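Local coordinates for protein VP24 (White spot syndrome virus, PDB 5HLJ) that is a major envelope protein of the virus, probably anchored in the virion membrane, with a beta-rich domain that assembles here as three copies, at residues P15-I21 against L41-Y46; N32-F36 against E90-A95; E87-L91 against A149-I155; N99-I105 against T135-R141. All blocks are in the same frame, centred on the assembly; numbering follows the deposited sequence.

Interaction 1: P15-I21 against L41-Y46; sequences PVESEII and LQTRNY
Glu19-Ile21 and Leu41-Gln42 are extended strand; the rest is loop, and the backbone turns at Arg44-Tyr46. Residues 15-18 lead into the first strand, and Thr43-Tyr46 turn away from the end of the second. The CA atoms of Pro15 and Asn45 are 5.0 Å apart; those of Ile21 and Thr43 are 7.7 Å apart. No beta ladder joins the segments here, so side chains make the contact. Thr43 OG1 (chi1 p) accepts from Tyr46 N at 2.8 Å, an ST motif, and also bonds to the backbone of Gly47. Glu19 is extended (chi1 t, chi2 t), and its carboxylate holds the same turn. Arg44 N donates to Glu19 OE2 at 3.1 Å, and Asn45 N donates to Glu19 OE1 at 2.9 Å. A water bridges Glu19 OE2 (3.0 Å) and Arg44 NH1 (2.6 Å). Tyr46 (chi1 m) sends its OH to Glu17 O at 2.7 Å. Pro15 CB lies over one face of that ring, 3.8 Å from the centroid, as a CH-pi contact. Ile21 CG2 meets Leu41 CD2 at 3.6 Å, and Ile21 CD1 meets Thr43 CG2 at 3.7 Å. The contact closes the open end of the beta hairpin of strands 19-28 and 33-42. Strand 161-170 pairs with Glu19 and Ile21, strand 48-51 pairs with Leu41, and Arg44 packs on Val16 of the second subunit.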
# COMPACT_ATOMS: atom_id res chain seq x y z
N PRO A 15 6.28 -15.34 15.39
CA PRO A 15 6.57 -14.05 14.75
C PRO A 15 6.50 -12.86 15.69
O PRO A 15 5.62 -12.79 16.55
CB PRO A 15 5.49 -13.95 13.68
CG PRO A 15 4.36 -14.82 14.17
CD PRO A 15 5.02 -15.94 14.92
N VAL A 16 7.42 -11.92 15.52
CA VAL A 16 7.44 -10.73 16.36
C VAL A 16 7.51 -9.44 15.52
O VAL A 16 7.45 -8.34 16.06
CB VAL A 16 8.62 -10.79 17.37
CG1 VAL A 16 8.29 -11.75 18.52
CG2 VAL A 16 9.92 -11.19 16.68
N GLU A 17 7.62 -9.60 14.20
CA GLU A 17 7.59 -8.47 13.27
C GLU A 17 6.64 -8.67 12.09
O GLU A 17 6.33 -9.81 11.72
CB GLU A 17 8.98 -8.17 12.71
CG GLU A 17 9.77 -7.16 13.50
CD GLU A 17 11.13 -7.71 13.91
OE1 GLU A 17 11.78 -7.08 14.77
OE2 GLU A 17 11.54 -8.77 13.38
N SER A 18 6.24 -7.57 11.48
CA SER A 18 5.43 -7.59 10.28
C SER A 18 6.23 -8.01 9.07
O SER A 18 7.43 -7.82 9.03
CB SER A 18 4.83 -6.22 10.01
OG SER A 18 4.06 -5.80 11.11
N GLU A 19 5.56 -8.58 8.08
CA GLU A 19 6.22 -8.97 6.86
C GLU A 19 5.23 -8.95 5.70
O GLU A 19 4.04 -9.17 5.89
CB GLU A 19 6.86 -10.34 7.03
CG GLU A 19 7.71 -10.78 5.86
CD GLU A 19 8.48 -12.06 6.14
OE1 GLU A 19 8.44 -12.56 7.29
OE2 GLU A 19 9.15 -12.55 5.20
N ILE A 20 5.73 -8.65 4.50
CA ILE A 20 4.94 -8.70 3.29
C ILE A 20 5.08 -10.06 2.62
O ILE A 20 6.19 -10.57 2.46
CB ILE A 20 5.35 -7.61 2.31
CG1 ILE A 20 5.05 -6.23 2.88
CG2 ILE A 20 4.60 -7.74 1.02
CD1 ILE A 20 3.60 -5.90 2.93
N ILE A 21 3.95 -10.65 2.24
CA ILE A 21 3.86 -11.93 1.55
C ILE A 21 3.48 -11.66 0.10
O ILE A 21 2.40 -11.13 -0.16
CB ILE A 21 2.78 -12.85 2.21
CG1 ILE A 21 3.02 -12.98 3.73
CG2 ILE A 21 2.71 -14.21 1.56
CD1 ILE A 21 4.43 -13.39 4.10
N LEU A 41 6.66 -20.37 -0.26
CA LEU A 41 7.40 -19.14 -0.01
C LEU A 41 8.02 -19.23 1.37
O LEU A 41 7.32 -19.44 2.35
CB LEU A 41 6.48 -17.91 -0.11
CG LEU A 41 7.01 -16.55 0.38
CD1 LEU A 41 8.16 -16.02 -0.47
CD2 LEU A 41 5.89 -15.52 0.42
N GLN A 42 9.34 -19.10 1.42
CA GLN A 42 10.04 -19.05 2.69
C GLN A 42 10.02 -17.61 3.23
O GLN A 42 10.52 -16.69 2.60
CB GLN A 42 11.47 -19.54 2.52
CG GLN A 42 12.21 -19.64 3.84
CD GLN A 42 11.57 -20.64 4.77
OE1 GLN A 42 11.27 -21.78 4.37
NE2 GLN A 42 11.31 -20.22 6.01
N THR A 43 9.42 -17.41 4.40
CA THR A 43 9.39 -16.08 4.99
C THR A 43 10.45 -16.00 6.08
O THR A 43 10.99 -17.04 6.49
CB THR A 43 8.00 -15.75 5.58
OG1 THR A 43 7.82 -16.48 6.81
CG2 THR A 43 6.89 -16.10 4.58
N ARG A 44 10.75 -14.79 6.54
CA ARG A 44 11.71 -14.65 7.62
C ARG A 44 11.05 -14.80 8.99
O ARG A 44 11.67 -15.29 9.92
CB ARG A 44 12.46 -13.31 7.55
CG ARG A 44 12.67 -12.75 6.14
CD ARG A 44 13.58 -11.50 6.14
NE ARG A 44 13.55 -10.75 7.40
CZ ARG A 44 12.67 -9.78 7.70
NH1 ARG A 44 11.72 -9.43 6.82
NH2 ARG A 44 12.74 -9.17 8.88
N ASN A 45 9.79 -14.38 9.12
CA ASN A 45 9.17 -14.35 10.44
C ASN A 45 7.97 -15.28 10.59
O ASN A 45 7.48 -15.47 11.70
CB ASN A 45 8.73 -12.92 10.78
CG ASN A 45 9.89 -11.93 10.75
OD1 ASN A 45 9.84 -10.92 10.04
ND2 ASN A 45 10.93 -12.20 11.52
N TYR A 46 7.49 -15.86 9.50
CA TYR A 46 6.24 -16.62 9.56
C TYR A 46 6.40 -18.06 9.10
O TYR A 46 5.42 -18.73 8.78
CB TYR A 46 5.15 -15.89 8.74
CG TYR A 46 4.80 -14.60 9.41
CD1 TYR A 46 3.83 -14.55 10.41
CD2 TYR A 46 5.50 -13.43 9.13
CE1 TYR A 46 3.54 -13.37 11.06
CE2 TYR A 46 5.22 -12.25 9.78
CZ TYR A 46 4.24 -12.23 10.75
OH TYR A 46 3.97 -11.05 11.40
O HOH W 1 11.01 -10.33 4.53

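Interaction 2: N32-F36 against E90-A95; sequences NHFNF and ELELYA
Segment 90-95 is a strand throughout. Residues 33-36 form a second strand that crosses it at -43°, with the short axes 4.4 Å apart at closest approach. The two run in roughly the same direction. CA atoms pair as Asn32 with Leu91 (4.7 Å), His33 with Glu92 (4.7 Å) and Phe34 with Leu93 (4.8 Å). Glu90 O accepts from Asn32 ND2 at 2.8 Å; Asn32 has chi1 m and a left-handed backbone (phi 54°, psi 51°), and with His33 it forms a G1 beta bulge opposite Val28. Leu91 places CD2 over the face of the Phe34 ring, 4.0 Å from its centroid, a CH-pi contact. Glu92 bonds through its backbone on both sides of His33: Glu92 N to Asn32 O at 3.0 Å, and Phe34 N to Glu92 O at 2.9 Å. At this single bridge the start of strand 33-42 meets strand 90-99 directly, in a parallel sense, although strands 48-51 and 68-72 come between them in the sheet order. The Glu92 carboxylate turns elsewhere, to His79 and Thr80. Leu93 (chi1 t) packs its CB 4.1 Å from Phe34 CB, and its CD2 is 4.0 Å from Phe36 CZ. Tyr94 N donates to a water at 3.0 Å. Ala95 CB touches Phe36 CE2 at 3.9 Å; Phe34 and Phe36 both have chi1 m.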
# COMPACT_ATOMS: atom_id res chain seq x y z
N ASN A 32 -16.50 -15.99 -10.81
CA ASN A 32 -16.13 -14.65 -10.36
C ASN A 32 -15.14 -14.71 -9.19
O ASN A 32 -15.35 -14.08 -8.16
CB ASN A 32 -17.38 -13.86 -9.97
CG ASN A 32 -18.20 -13.43 -11.18
OD1 ASN A 32 -18.85 -14.23 -11.82
ND2 ASN A 32 -18.17 -12.13 -11.48
N HIS A 33 -14.08 -15.49 -9.36
CA HIS A 33 -13.09 -15.68 -8.31
C HIS A 33 -11.68 -15.25 -8.69
O HIS A 33 -11.36 -15.07 -9.87
CB HIS A 33 -13.05 -17.14 -7.88
CG HIS A 33 -14.14 -17.54 -6.95
ND1 HIS A 33 -15.19 -18.35 -7.33
CD2 HIS A 33 -14.36 -17.24 -5.64
CE1 HIS A 33 -15.99 -18.54 -6.30
NE2 HIS A 33 -15.51 -17.88 -5.27
N PHE A 34 -10.84 -15.10 -7.68
CA PHE A 34 -9.40 -15.10 -7.88
C PHE A 34 -8.92 -16.48 -7.51
O PHE A 34 -9.51 -17.11 -6.65
CB PHE A 34 -8.69 -14.03 -7.03
CG PHE A 34 -8.70 -12.68 -7.65
CD1 PHE A 34 -7.93 -12.41 -8.77
CD2 PHE A 34 -9.48 -11.67 -7.11
CE1 PHE A 34 -7.92 -11.15 -9.33
CE2 PHE A 34 -9.49 -10.41 -7.68
CZ PHE A 34 -8.71 -10.15 -8.79
N ASN A 35 -7.84 -16.93 -8.13
CA ASN A 35 -7.33 -18.27 -7.87
C ASN A 35 -5.81 -18.24 -7.67
O ASN A 35 -5.08 -17.67 -8.50
CB ASN A 35 -7.71 -19.19 -9.03
CG ASN A 35 -7.53 -20.66 -8.69
OD1 ASN A 35 -7.67 -21.07 -7.54
ND2 ASN A 35 -7.23 -21.46 -9.71
N PHE A 36 -5.33 -18.82 -6.57
CA PHE A 36 -3.89 -18.85 -6.31
C PHE A 36 -3.14 -19.63 -7.38
O PHE A 36 -3.69 -20.53 -8.00
CB PHE A 36 -3.59 -19.48 -4.95
CG PHE A 36 -3.95 -18.61 -3.78
CD1 PHE A 36 -3.41 -17.33 -3.64
CD2 PHE A 36 -4.80 -19.10 -2.78
CE1 PHE A 36 -3.74 -16.53 -2.54
CE2 PHE A 36 -5.13 -18.31 -1.68
CZ PHE A 36 -4.59 -17.02 -1.57
N GLU A 90 -16.63 -8.20 -11.32
CA GLU A 90 -16.63 -8.24 -9.87
C GLU A 90 -16.11 -9.59 -9.39
O GLU A 90 -16.73 -10.62 -9.63
CB GLU A 90 -18.03 -7.97 -9.33
CG GLU A 90 -18.63 -6.70 -9.89
CD GLU A 90 -19.99 -6.34 -9.30
OE1 GLU A 90 -20.70 -7.25 -8.79
OE2 GLU A 90 -20.34 -5.14 -9.33
N LEU A 91 -14.94 -9.57 -8.74
CA LEU A 91 -14.23 -10.80 -8.40
C LEU A 91 -13.96 -10.90 -6.91
O LEU A 91 -13.79 -9.90 -6.23
CB LEU A 91 -12.91 -10.90 -9.16
CG LEU A 91 -12.87 -11.66 -10.48
CD1 LEU A 91 -13.90 -11.10 -11.45
CD2 LEU A 91 -11.47 -11.60 -11.10
N GLU A 92 -13.91 -12.13 -6.41
CA GLU A 92 -13.65 -12.33 -5.00
C GLU A 92 -12.58 -13.40 -4.81
O GLU A 92 -12.56 -14.41 -5.50
CB GLU A 92 -14.94 -12.69 -4.28
CG GLU A 92 -14.81 -12.87 -2.76
CD GLU A 92 -16.13 -13.22 -2.08
OE1 GLU A 92 -17.19 -13.23 -2.76
OE2 GLU A 92 -16.12 -13.48 -0.86
N LEU A 93 -11.65 -13.15 -3.90
CA LEU A 93 -10.80 -14.21 -3.40
C LEU A 93 -11.49 -14.80 -2.17
O LEU A 93 -11.74 -14.09 -1.20
CB LEU A 93 -9.39 -13.69 -3.03
CG LEU A 93 -8.57 -14.75 -2.30
CD1 LEU A 93 -8.10 -15.86 -3.27
CD2 LEU A 93 -7.40 -14.15 -1.52
N TYR A 94 -11.83 -16.08 -2.23
CA TYR A 94 -12.39 -16.76 -1.07
C TYR A 94 -11.40 -17.83 -0.65
O TYR A 94 -11.33 -18.91 -1.27
CB TYR A 94 -13.78 -17.36 -1.38
CG TYR A 94 -14.50 -17.88 -0.15
CD1 TYR A 94 -15.52 -17.16 0.46
CD2 TYR A 94 -14.14 -19.11 0.41
CE1 TYR A 94 -16.17 -17.65 1.59
CE2 TYR A 94 -14.77 -19.60 1.54
CZ TYR A 94 -15.79 -18.88 2.13
OH TYR A 94 -16.39 -19.40 3.26
N ALA A 95 -10.61 -17.53 0.38
CA ALA A 95 -9.50 -18.40 0.73
C ALA A 95 -9.66 -19.02 2.10
O ALA A 95 -10.26 -18.43 3.00
CB ALA A 95 -8.18 -17.63 0.67
O HOH W 2 -11.27 -17.05 -5.02

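Interaction 3: E87-L91 against A149-I155; sequences ESKEL and ATFDEDI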
# COMPACT_ATOMS: atom_id res chain seq x y z
N GLU A 87 -21.48 -11.10 -15.48
CA GLU A 87 -20.26 -10.57 -16.09
C GLU A 87 -19.06 -11.06 -15.31
O GLU A 87 -19.21 -11.83 -14.36
CB GLU A 87 -20.27 -9.05 -16.11
CG GLU A 87 -21.31 -8.44 -17.01
CD GLU A 87 -21.60 -6.99 -16.65
OE1 GLU A 87 -20.70 -6.14 -16.82
OE2 GLU A 87 -22.72 -6.70 -16.20
N SER A 88 -17.86 -10.62 -15.68
CA SER A 88 -16.68 -11.02 -14.92
C SER A 88 -15.85 -9.80 -14.50
O SER A 88 -14.62 -9.81 -14.64
CB SER A 88 -15.83 -12.01 -15.72
OG SER A 88 -15.48 -11.46 -16.97
N LYS A 89 -16.52 -8.77 -13.98
CA LYS A 89 -15.89 -7.53 -13.51
C LYS A 89 -15.71 -7.53 -12.00
O LYS A 89 -14.78 -6.92 -11.47
CB LYS A 89 -16.70 -6.30 -13.92
CG LYS A 89 -16.80 -6.15 -15.40
CD LYS A 89 -17.62 -4.96 -15.81
CE LYS A 89 -17.85 -5.03 -17.32
NZ LYS A 89 -18.28 -3.74 -17.91
N GLU A 90 -16.63 -8.20 -11.32
CA GLU A 90 -16.63 -8.24 -9.87
C GLU A 90 -16.11 -9.59 -9.39
O GLU A 90 -16.73 -10.62 -9.63
CB GLU A 90 -18.03 -7.97 -9.33
CG GLU A 90 -18.63 -6.70 -9.89
CD GLU A 90 -19.99 -6.34 -9.30
OE1 GLU A 90 -20.70 -7.25 -8.79
OE2 GLU A 90 -20.34 -5.14 -9.33
N LEU A 91 -14.94 -9.57 -8.74
CA LEU A 91 -14.23 -10.80 -8.40
C LEU A 91 -13.96 -10.90 -6.91
O LEU A 91 -13.79 -9.90 -6.23
CB LEU A 91 -12.91 -10.90 -9.16
CG LEU A 91 -12.87 -11.66 -10.48
CD1 LEU A 91 -13.90 -11.10 -11.45
CD2 LEU A 91 -11.47 -11.60 -11.10
N ALA A 149 -12.35 -7.40 -5.76
CA ALA A 149 -11.88 -6.41 -6.71
C ALA A 149 -12.96 -6.22 -7.74
O ALA A 149 -13.49 -7.19 -8.27
CB ALA A 149 -10.56 -6.84 -7.37
N THR A 150 -13.30 -4.97 -8.02
CA THR A 150 -14.27 -4.67 -9.04
C THR A 150 -13.59 -3.90 -10.16
O THR A 150 -13.15 -2.76 -9.98
CB THR A 150 -15.47 -3.88 -8.46
OG1 THR A 150 -16.24 -4.76 -7.64
CG2 THR A 150 -16.37 -3.33 -9.58
N PHE A 151 -13.51 -4.54 -11.32
CA PHE A 151 -12.83 -3.98 -12.48
C PHE A 151 -13.75 -3.16 -13.40
O PHE A 151 -14.96 -3.33 -13.39
CB PHE A 151 -12.17 -5.10 -13.29
CG PHE A 151 -11.11 -5.85 -12.54
CD1 PHE A 151 -9.78 -5.45 -12.60
CD2 PHE A 151 -11.44 -6.96 -11.77
CE1 PHE A 151 -8.80 -6.14 -11.90
CE2 PHE A 151 -10.47 -7.66 -11.07
CZ PHE A 151 -9.14 -7.25 -11.13
N ASP A 152 -13.15 -2.27 -14.20
CA ASP A 152 -13.87 -1.54 -15.25
C ASP A 152 -14.33 -2.49 -16.35
O ASP A 152 -15.48 -2.43 -16.80
CB ASP A 152 -12.98 -0.44 -15.85
CG ASP A 152 -12.95 0.83 -15.02
OD1 ASP A 152 -13.55 0.85 -13.92
OD2 ASP A 152 -12.29 1.80 -15.44
N GLU A 153 -13.41 -3.37 -16.76
CA GLU A 153 -13.60 -4.29 -17.87
C GLU A 153 -13.63 -5.75 -17.40
O GLU A 153 -12.97 -6.09 -16.41
CB GLU A 153 -12.48 -4.12 -18.91
CG GLU A 153 -12.43 -2.77 -19.66
CD GLU A 153 -13.79 -2.27 -20.15
OE1 GLU A 153 -14.63 -3.10 -20.59
OE2 GLU A 153 -14.03 -1.04 -20.11
N ASP A 154 -14.37 -6.60 -18.11
CA ASP A 154 -14.43 -8.04 -17.83
C ASP A 154 -13.06 -8.67 -17.75
O ASP A 154 -12.18 -8.40 -18.58
CB ASP A 154 -15.23 -8.79 -18.91
CG ASP A 154 -16.74 -8.60 -18.80
OD1 ASP A 154 -17.30 -8.48 -17.68
OD2 ASP A 154 -17.37 -8.58 -19.87
N ILE A 155 -12.89 -9.56 -16.78
CA ILE A 155 -11.70 -10.39 -16.75
C ILE A 155 -11.85 -11.61 -17.67
O ILE A 155 -12.83 -12.35 -17.57
CB ILE A 155 -11.39 -10.84 -15.31
CG1 ILE A 155 -11.11 -9.61 -14.43
CG2 ILE A 155 -10.21 -11.80 -15.28
CD1 ILE A 155 -9.94 -8.78 -14.92
O HOH W 3 -17.47 -1.62 -19.71
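Backbone hydrogen bonds dominate this antiparallel pairing of strands 90-99 and 141-151. Leu91 and Ala149 form a hydrogen-bonded pair, with Leu91 N to Ala149 O at 2.8 Å and Ala149 N to Leu91 O at 2.9 Å. Glu90 and Thr150 follow as a non-hydrogen-bonded pair. Phe151 N then reaches Lys89 O at 2.7 Å. Beyond this point both segments leave the strand, and residues 152-154 loop out. The backbones meet again at Ile155, whose N donates to Ser88 O at 2.8 Å. Ser88 is held twice more: its N bonds Asp154 OD1 at 3.0 Å, and its OG (chi1 p) donates to Ile155 O at 2.9 Å. Lys89 stretches across this loop. Its NZ makes a weak bond to Asp152 O at 3.3 Å and a salt bridge to Glu87 OE1 at 3.6 Å, and a water accepts from NZ and bonds Glu153 weakly. Asp152 itself forms a salt bridge with Lys127 of the third subunit, so this end of the strand also reaches a neighbouring subunit. Phe34 covers the side of Leu91, Ala149 and Phe151. There the Leu91 methyl CD2 sits 3.9 Å from Ile155 CG1 and 4.1 Å from Phe151 CE2.

Interaction 4: N99-I105 against T135-R141; sequences NNTKRDI and TVLKKNR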
# COMPACT_ATOMS: atom_id res chain seq x y z
N ASN A 99 -3.43 -21.43 9.90
CA ASN A 99 -2.36 -20.83 10.68
C ASN A 99 -1.85 -21.83 11.71
O ASN A 99 -2.46 -22.03 12.77
CB ASN A 99 -2.83 -19.54 11.37
CG ASN A 99 -1.76 -18.93 12.27
OD1 ASN A 99 -0.59 -19.31 12.21
ND2 ASN A 99 -2.17 -17.98 13.11
N ASN A 100 -0.73 -22.46 11.38
CA ASN A 100 -0.11 -23.42 12.28
C ASN A 100 1.20 -22.88 12.85
O ASN A 100 2.17 -23.62 12.98
CB ASN A 100 0.13 -24.75 11.56
CG ASN A 100 0.25 -25.93 12.53
OD1 ASN A 100 -0.09 -25.83 13.72
ND2 ASN A 100 0.73 -27.05 12.02
N THR A 101 1.23 -21.58 13.15
CA THR A 101 2.31 -20.98 13.91
C THR A 101 1.89 -20.92 15.38
O THR A 101 0.80 -21.38 15.74
CB THR A 101 2.68 -19.55 13.40
OG1 THR A 101 1.66 -18.61 13.79
CG2 THR A 101 2.83 -19.53 11.88
N LYS A 102 2.74 -20.36 16.23
CA LYS A 102 2.43 -20.29 17.65
C LYS A 102 1.66 -19.03 18.04
O LYS A 102 1.35 -18.83 19.21
CB LYS A 102 3.71 -20.38 18.47
CG LYS A 102 4.45 -21.71 18.38
CD LYS A 102 5.76 -21.65 19.17
CE LYS A 102 6.56 -22.94 19.08
NZ LYS A 102 7.87 -22.83 19.79
N ARG A 103 1.33 -18.18 17.07
CA ARG A 103 0.58 -16.96 17.40
C ARG A 103 -0.49 -16.60 16.38
O ARG A 103 -0.40 -16.96 15.21
CB ARG A 103 1.51 -15.77 17.57
CG ARG A 103 2.08 -15.65 18.95
CD ARG A 103 2.78 -14.32 19.17
NE ARG A 103 1.97 -13.14 18.86
CZ ARG A 103 2.29 -11.92 19.27
NH1 ARG A 103 3.39 -11.73 19.97
NH2 ARG A 103 1.51 -10.88 18.98
N ASP A 104 -1.50 -15.89 16.86
CA ASP A 104 -2.44 -15.21 16.00
C ASP A 104 -1.70 -14.27 15.04
O ASP A 104 -0.70 -13.66 15.40
CB ASP A 104 -3.44 -14.42 16.83
CG ASP A 104 -4.47 -15.32 17.52
OD1 ASP A 104 -5.30 -14.78 18.28
OD2 ASP A 104 -4.48 -16.54 17.27
N ILE A 105 -2.20 -14.19 13.81
CA ILE A 105 -1.66 -13.30 12.79
C ILE A 105 -2.77 -12.40 12.25
O ILE A 105 -3.86 -12.89 11.98
CB ILE A 105 -1.07 -14.08 11.62
CG1 ILE A 105 0.10 -14.95 12.10
CG2 ILE A 105 -0.66 -13.14 10.50
CD1 ILE A 105 0.56 -15.92 11.06
N THR A 135 -8.13 -8.87 8.77
CA THR A 135 -8.63 -10.19 9.12
C THR A 135 -7.66 -10.93 10.02
O THR A 135 -6.49 -11.09 9.66
CB THR A 135 -8.85 -11.06 7.87
OG1 THR A 135 -9.79 -10.42 7.00
CG2 THR A 135 -9.33 -12.46 8.27
N VAL A 136 -8.14 -11.40 11.17
CA VAL A 136 -7.31 -12.17 12.08
C VAL A 136 -7.26 -13.65 11.65
O VAL A 136 -8.29 -14.28 11.41
CB VAL A 136 -7.81 -12.08 13.53
CG1 VAL A 136 -6.94 -12.96 14.45
CG2 VAL A 136 -7.79 -10.64 14.00
N LEU A 137 -6.05 -14.18 11.53
CA LEU A 137 -5.89 -15.62 11.33
C LEU A 137 -5.60 -16.25 12.70
O LEU A 137 -4.48 -16.17 13.21
CB LEU A 137 -4.79 -15.92 10.31
CG LEU A 137 -4.80 -15.12 8.99
CD1 LEU A 137 -3.53 -15.37 8.16
CD2 LEU A 137 -6.02 -15.44 8.16
N LYS A 138 -6.62 -16.83 13.31
CA LYS A 138 -6.45 -17.46 14.61
C LYS A 138 -5.53 -18.68 14.47
O LYS A 138 -5.61 -19.42 13.49
CB LYS A 138 -7.81 -17.87 15.18
CG LYS A 138 -8.78 -16.72 15.35
CD LYS A 138 -8.30 -15.76 16.41
CE LYS A 138 -8.41 -16.39 17.80
NZ LYS A 138 -8.10 -15.42 18.88
N LYS A 139 -4.63 -18.87 15.43
CA LYS A 139 -3.73 -20.01 15.38
C LYS A 139 -4.44 -21.35 15.69
O LYS A 139 -5.38 -21.39 16.47
CB LYS A 139 -2.56 -19.81 16.33
CG LYS A 139 -2.92 -19.79 17.79
CD LYS A 139 -1.65 -19.75 18.63
CE LYS A 139 -1.97 -19.88 20.11
NZ LYS A 139 -3.06 -18.97 20.51
N ASN A 140 -3.95 -22.42 15.06
CA ASN A 140 -4.53 -23.75 15.17
C ASN A 140 -5.93 -23.80 14.59
O ASN A 140 -6.73 -24.65 14.96
CB ASN A 140 -4.56 -24.25 16.61
CG ASN A 140 -3.18 -24.56 17.13
OD1 ASN A 140 -2.72 -23.98 18.12
ND2 ASN A 140 -2.49 -25.47 16.44
N ARG A 141 -6.21 -22.87 13.69
CA ARG A 141 -7.52 -22.81 13.10
C ARG A 141 -7.41 -22.59 11.61
O ARG A 141 -6.42 -22.03 11.13
CB ARG A 141 -8.35 -21.71 13.77
CG ARG A 141 -9.84 -21.95 13.69
CD ARG A 141 -10.62 -20.82 14.32
NE ARG A 141 -10.31 -20.66 15.74
CZ ARG A 141 -10.84 -19.70 16.50
NH1 ARG A 141 -11.70 -18.83 15.96
NH2 ARG A 141 -10.51 -19.60 17.79
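Asn99 lies against the backbone of Leu137-Lys139, its CB 3.5 Å from Lys138 O. Its ND2 donates to Leu137 O at 2.9 Å and to Arg103 O, also at 2.9 Å. Its OD1 accepts from Thr101 N at 3.1 Å, an Asx turn, and from Thr101 OG1 at 2.8 Å. One side chain thus braces its own loop and the facing one. Loop 99-105 links strands 90-99 and 105-114. Opposite it, a type II turn from Lys138 to Arg141 joins strand 135-137 to strand 141-151, and Asn140 N bonds Asn99 O at 2.8 Å. Strand pairing starts at Ile105 and Leu137, an antiparallel hydrogen-bonded pair: Ile105 N to Leu137 O is 3.1 Å, and Leu137 N to Ile105 O is 2.6 Å. Asp104 grips the turn with both oxygens. OD1 makes a salt bridge to Lys138 NZ at 2.9 Å and also bonds Asn172; OD2 accepts from Lys139 N at 3.0 Å. The aliphatic part of Lys139 lies along the loop, with CD 3.2 Å from Lys102 O.

How the interactions relate
All four contacts belong to one mixed beta sheet. Interactions 2 and 3 are neighbours, with centres 11 Å apart. They share Glu90 and Leu91 on strand 90-99, and Phe34 packs on Ala149 and Phe151. Interactions 1 and 4 lie across the chain's centre from them, with centres 13 Å apart, and meet where Tyr46 packs on Ile105. Interactions 1 and 2 use the two ends of strand 33-42, with centres 24 Å apart. Along the chain their segments alternate, while interaction 4 is nested inside the loop closed by interaction 3. The contacts thus lie in two groups, on opposite sides of the chain's centre. Interactions 1 and 3, with centres 31 Å apart, both touch the third subunit.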